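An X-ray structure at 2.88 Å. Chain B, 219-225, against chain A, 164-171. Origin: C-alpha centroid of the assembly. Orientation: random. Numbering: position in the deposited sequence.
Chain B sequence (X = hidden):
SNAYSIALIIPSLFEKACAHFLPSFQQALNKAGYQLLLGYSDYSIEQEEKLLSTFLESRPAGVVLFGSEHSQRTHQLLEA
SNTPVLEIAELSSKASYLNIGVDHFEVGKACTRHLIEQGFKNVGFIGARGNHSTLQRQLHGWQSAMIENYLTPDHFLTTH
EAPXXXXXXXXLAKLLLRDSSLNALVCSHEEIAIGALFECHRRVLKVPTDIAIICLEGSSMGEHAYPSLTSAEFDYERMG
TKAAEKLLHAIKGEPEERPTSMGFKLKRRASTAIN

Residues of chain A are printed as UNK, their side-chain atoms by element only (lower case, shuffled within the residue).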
# COMPACT_ATOMS: atom_id res chain seq x y z
N SER B 219 -4.55 0.16 10.73
CA SER B 219 -5.63 0.02 9.80
C SER B 219 -6.33 -1.26 10.23
O SER B 219 -5.94 -1.89 11.22
CB SER B 219 -5.05 -0.19 8.40
OG SER B 219 -4.83 -1.58 8.11
N SER B 220 -7.34 -1.67 9.48
CA SER B 220 -8.00 -2.94 9.77
C SER B 220 -7.01 -4.09 9.76
O SER B 220 -7.27 -5.15 10.33
CB SER B 220 -9.08 -3.20 8.73
OG SER B 220 -8.44 -3.33 7.47
N MSE B 221 -5.86 -3.86 9.13
CA MSE B 221 -4.83 -4.91 9.02
C MSE B 221 -4.42 -5.37 10.38
O MSE B 221 -4.48 -6.55 10.68
CB MSE B 221 -3.63 -4.40 8.23
CG MSE B 221 -2.31 -4.99 8.62
SE MSE B 221 -1.85 -6.71 7.84
CE MSE B 221 -2.03 -6.30 5.92
N GLY B 222 -4.06 -4.41 11.21
CA GLY B 222 -3.58 -4.64 12.55
C GLY B 222 -4.73 -4.95 13.44
O GLY B 222 -4.58 -5.72 14.36
N GLU B 223 -5.89 -4.36 13.18
CA GLU B 223 -7.11 -4.64 13.96
C GLU B 223 -7.42 -6.12 14.05
O GLU B 223 -8.03 -6.57 15.02
CB GLU B 223 -8.32 -3.95 13.34
CG GLU B 223 -9.59 -4.20 14.12
CD GLU B 223 -10.82 -3.77 13.37
OE1 GLU B 223 -10.64 -3.35 12.21
OE2 GLU B 223 -11.95 -3.84 13.93
N HIS B 224 -7.04 -6.87 13.02
CA HIS B 224 -7.41 -8.25 12.95
C HIS B 224 -6.21 -9.17 12.99
O HIS B 224 -6.26 -10.27 12.44
CB HIS B 224 -8.24 -8.51 11.71
CG HIS B 224 -9.69 -8.22 11.87
ND1 HIS B 224 -10.23 -6.97 11.66
CD2 HIS B 224 -10.72 -9.02 12.24
CE1 HIS B 224 -11.53 -7.01 11.87
NE2 HIS B 224 -11.85 -8.24 12.24
N ALA B 225 -5.14 -8.71 13.62
CA ALA B 225 -4.01 -9.57 13.97
C ALA B 225 -4.35 -10.32 15.28
O ALA B 225 -5.44 -10.17 15.80
CB ALA B 225 -2.81 -8.74 14.14
N UNK A 164 -8.38 -8.58 2.76
CA UNK A 164 -8.18 -8.13 4.15
C UNK A 164 -7.83 -9.31 5.06
O UNK A 164 -8.28 -10.44 4.84
o UNK A 164 -10.42 -8.48 4.96
c UNK A 164 -9.46 -7.48 4.65
N UNK A 165 -7.06 -9.05 6.10
CA UNK A 165 -6.72 -10.10 7.06
C UNK A 165 -7.97 -10.69 7.73
O UNK A 165 -8.07 -11.93 7.86
c UNK A 165 -5.73 -9.59 8.10
o UNK A 165 -6.28 -8.49 8.74
N UNK A 166 -8.92 -9.83 8.10
CA UNK A 166 -10.22 -10.30 8.60
C UNK A 166 -10.73 -11.43 7.72
O UNK A 166 -11.03 -12.52 8.21
c UNK A 166 -13.63 -8.55 9.31
c UNK A 166 -11.24 -9.18 8.67
o UNK A 166 -13.53 -7.39 8.84
c UNK A 166 -12.68 -9.67 8.87
n UNK A 166 -14.56 -8.88 10.21
N UNK A 167 -10.80 -11.15 6.41
CA UNK A 167 -11.18 -12.16 5.42
C UNK A 167 -10.43 -13.45 5.63
O UNK A 167 -11.03 -14.54 5.69
c UNK A 167 -10.90 -12.34 1.53
c UNK A 167 -11.70 -12.32 2.84
c UNK A 167 -12.19 -13.72 3.18
c UNK A 167 -10.89 -11.68 3.99
N UNK A 168 -9.10 -13.32 5.72
CA UNK A 168 -8.20 -14.47 5.79
C UNK A 168 -8.58 -15.24 7.02
O UNK A 168 -8.76 -16.46 6.95
N UNK A 169 -8.76 -14.54 8.13
CA UNK A 169 -9.06 -15.21 9.41
C UNK A 169 -10.46 -15.82 9.40
O UNK A 169 -10.62 -16.99 9.69
c UNK A 169 -8.86 -14.27 10.60
N UNK A 170 -11.46 -15.04 9.02
CA UNK A 170 -12.82 -15.55 8.98
C UNK A 170 -13.01 -16.63 7.90
O UNK A 170 -13.84 -17.52 8.08
o UNK A 170 -14.58 -11.53 10.88
c UNK A 170 -14.78 -12.39 9.98
o UNK A 170 -15.53 -12.18 9.00
c UNK A 170 -14.06 -13.72 10.12
c UNK A 170 -13.80 -14.42 8.81
N UNK A 171 -12.25 -16.54 6.81
CA UNK A 171 -12.26 -17.58 5.79
C UNK A 171 -11.81 -18.93 6.34
O UNK A 171 -12.52 -19.95 6.19

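Position 164 carries one carbon and then one oxygen, a short hydroxyl-bearing side chain that makes no contact within 4.5 Å of the chain B stretch. Its oxygen accepts a hydrogen bond from the backbone N of position 167 at 3.1 Å, the task of an N-cap, where a short side chain can reach a free amide of the first helical turn. This is Ser A164.

Position 165 also has one carbon followed by one oxygen, but its CA-to-CB bond points toward chain B. The oxygen lies 3.3 Å from Met B221 O, to which it donates a weak hydrogen bond, and 3.6 Å from His B224 CB. A small side chain with a donor suits this close approach: it is Ser A165.

Position 166 has three carbons in an unbranched chain, the third carrying one oxygen and one nitrogen, hence an amide. Its CB sits over one face of the His B224 ring, 3.6 Å from the ring centroid and 7° off the normal, a CH-pi contact. The residue is Gln A166. Its extended chain, chi1 and chi2 both t, carries the amide past the ring; NE2 comes within 3.4 Å of His B224 NE2, but the angle is too poor for a hydrogen bond.

Position 167 has four carbons forked at the second, with no polar atom. It is Leu A167, whose side chain does not reach the chain B stretch; its backbone N donates to the capping hydroxyl of Ser A164.

Position 168 has no side-chain atoms and is Gly A168. A CB here would be crowded by Ser A165 O at 3.2 Å.

Position 169 has a single carbon, directed toward chain B, but this CB stays 5.1 Å from His B224 O. This is Ala A169, small and buried.

Position 170 has three carbons, the third bearing two oxygens, a carboxylate. One oxygen accepts from Gln A166 NE2 at 2.7 Å and lies 4.5 Å from His B224 NE2. A carboxylate is a good acceptor for an amide one turn back: this is Glu A170.

Position 171, without side-chain atoms, is Gly A171; a CB would clash with Leu A167 O at 2.9 Å.

The contact is small, burying 254 Å², and centres on His B224, whose CA-to-CB bond points toward chain A just after its short helix ends. Gln A166 covers a ring face while Ser A165 fits beside His B224 CB and adds the single, weak hydrogen bond between the stretches. The bond to Glu A170 ties down the Gln A166 amide, so the side chain against the ring is held from within its own helix.

Chain A 164-171: SSQLGAEG
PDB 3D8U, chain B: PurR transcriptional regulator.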